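Local structure of N-acetylmuramoyl-L-alanine amidase AmiD (Escherichia coli, 3D2Y) at residues 183-188 and 247-252. The protein cleaves the amide link between N-acetylmuramoyl residues and L-amino acid residues in bacterial cell-wall peptidoglycan, using one zinc ion. Numbering follows the deposited sequence.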
# COMPACT_ATOMS: atom_id res chain seq x y z
N GLN A 183 -18.66 -2.11 -13.71
CA GLN A 183 -19.59 -1.40 -14.60
C GLN A 183 -19.15 0.06 -14.84
O GLN A 183 -19.32 0.60 -15.93
CB GLN A 183 -21.03 -1.44 -14.06
CG GLN A 183 -21.60 -2.84 -13.90
CD GLN A 183 -22.07 -3.45 -15.21
OE1 GLN A 183 -23.11 -3.06 -15.75
NE2 GLN A 183 -21.33 -4.44 -15.71
N ARG A 184 -18.55 0.68 -13.82
CA ARG A 184 -18.05 2.03 -13.99
C ARG A 184 -16.74 2.09 -14.83
O ARG A 184 -16.53 3.04 -15.57
CB ARG A 184 -17.91 2.74 -12.64
CG ARG A 184 -19.18 2.74 -11.81
CD ARG A 184 -20.34 3.43 -12.52
NE ARG A 184 -20.12 4.86 -12.74
CZ ARG A 184 -20.77 5.59 -13.66
NH1 ARG A 184 -21.66 5.02 -14.46
NH2 ARG A 184 -20.52 6.88 -13.79
N VAL A 185 -15.89 1.06 -14.73
CA VAL A 185 -14.69 0.99 -15.57
C VAL A 185 -15.12 0.90 -17.01
O VAL A 185 -14.61 1.63 -17.86
CB VAL A 185 -13.77 -0.21 -15.23
CG1 VAL A 185 -12.68 -0.41 -16.31
CG2 VAL A 185 -13.12 -0.01 -13.87
N ASN A 186 -16.09 0.02 -17.27
CA ASN A 186 -16.74 -0.07 -18.59
C ASN A 186 -17.41 1.24 -19.05
O ASN A 186 -17.34 1.60 -20.22
CB ASN A 186 -17.72 -1.24 -18.61
CG ASN A 186 -17.04 -2.57 -18.90
OD1 ASN A 186 -17.25 -3.57 -18.19
ND2 ASN A 186 -16.21 -2.60 -19.94
N PHE A 187 -18.00 1.97 -18.11
CA PHE A 187 -18.62 3.24 -18.45
C PHE A 187 -17.58 4.24 -18.94
O PHE A 187 -17.78 4.89 -19.97
CB PHE A 187 -19.45 3.81 -17.28
CG PHE A 187 -19.85 5.25 -17.47
CD1 PHE A 187 -20.87 5.61 -18.34
CD2 PHE A 187 -19.19 6.26 -16.77
CE1 PHE A 187 -21.24 6.95 -18.51
CE2 PHE A 187 -19.54 7.59 -16.94
CZ PHE A 187 -20.56 7.93 -17.80
N TYR A 188 -16.46 4.34 -18.22
CA TYR A 188 -15.37 5.24 -18.55
C TYR A 188 -14.53 4.78 -19.74
O TYR A 188 -13.87 5.61 -20.39
CB TYR A 188 -14.47 5.44 -17.33
CG TYR A 188 -15.09 6.39 -16.35
CD1 TYR A 188 -15.29 7.73 -16.69
CD2 TYR A 188 -15.53 5.95 -15.09
CE1 TYR A 188 -15.86 8.61 -15.82
CE2 TYR A 188 -16.11 6.84 -14.21
CZ TYR A 188 -16.28 8.17 -14.59
OH TYR A 188 -16.87 9.09 -13.75
N THR A 247 -6.42 1.63 -18.44
CA THR A 247 -5.72 2.28 -17.34
C THR A 247 -6.41 3.60 -16.90
O THR A 247 -6.68 3.80 -15.70
CB THR A 247 -4.22 2.54 -17.65
OG1 THR A 247 -3.59 1.31 -18.01
CG2 THR A 247 -3.51 3.06 -16.45
N GLN A 248 -6.69 4.48 -17.87
CA GLN A 248 -7.41 5.69 -17.62
C GLN A 248 -8.80 5.44 -17.00
O GLN A 248 -9.18 6.12 -16.04
CB GLN A 248 -7.56 6.50 -18.92
CG GLN A 248 -8.38 7.75 -18.73
CD GLN A 248 -8.63 8.54 -20.00
OE1 GLN A 248 -8.97 7.98 -21.05
NE2 GLN A 248 -8.49 9.86 -19.90
N ALA A 249 -9.57 4.49 -17.54
CA ALA A 249 -10.93 4.20 -17.05
C ALA A 249 -10.92 3.72 -15.60
O ALA A 249 -11.79 4.08 -14.80
CB ALA A 249 -11.61 3.18 -17.93
N ILE A 250 -9.90 2.94 -15.26
CA ILE A 250 -9.72 2.44 -13.90
C ILE A 250 -9.47 3.59 -12.94
O ILE A 250 -10.12 3.69 -11.88
CB ILE A 250 -8.61 1.36 -13.87
CG1 ILE A 250 -9.14 0.07 -14.56
CG2 ILE A 250 -8.13 1.07 -12.43
CD1 ILE A 250 -8.04 -0.98 -14.83
N ALA A 251 -8.55 4.48 -13.34
CA ALA A 251 -8.21 5.68 -12.59
C ALA A 251 -9.45 6.54 -12.40
O ALA A 251 -9.70 7.02 -11.29
CB ALA A 251 -7.12 6.49 -13.32
N GLU A 252 -10.23 6.72 -13.47
CA GLU A 252 -11.47 7.50 -13.44
C GLU A 252 -12.52 6.91 -12.51
O GLU A 252 -13.18 7.66 -11.76
CB GLU A 252 -12.04 7.69 -14.85
CG GLU A 252 -11.23 8.70 -15.70
CD GLU A 252 -11.72 8.86 -17.14
OE1 GLU A 252 -11.89 7.84 -17.85
OE2 GLU A 252 -11.97 10.02 -17.56
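The Y188 ring is sandwiched between F187 and E252. On one face, CD2 of F187 reaches over the ring centre, the F187 ring standing steeply to that of Y188. On the opposite face lies CB of E252, 3.7 Å from the centroid of Y188 and 15° off the ring normal. This is a CH-pi contact. CD2 of F187 also lies against the R184 guanidinium.

The E252 chain runs obliquely across the Y188 ring. Its CG is anti to the carbonyl carbon, and the chain is extended beyond CG. The carboxylate therefore ends near the root of the tyrosine, with OE1 of E252 3.6 Å from CB of Y188. Carboxylate and ring planes are 42° apart.

Where the backbones come closest, A249 faces Y188 and V185. Its CB lies 3.7 Å from CB of Y188 and 3.4 Å from the carbonyl O of V185. The axes of the two segments approach to 8.0 Å and cross at 125°, consistent with the small alanine here. CG1 and CG2 of V185 each lie 4.0 Å from CG1 of I250, the side chains running side by side. I250 continues inward against F230 and F234 of helix 220-234.

The contact joins helix 182-189 to helix 245-258 in the helical C-terminal part, away from the zinc site. Polar ties to outside residues add to this: the hydroxyl of Y188 hydrogen-bonds to E256, which also salt-bridges R184, and Q248 hydrogen-bonds to R192. An alanine in place of Y188 would probably loosen the helix pair, losing the ring between F187 and E252 and the hydroxyl bond to E256. Between the two segments, cohesion thus rests on apolar and CH-pi packing, while E256 and R192 add polar links from outside them.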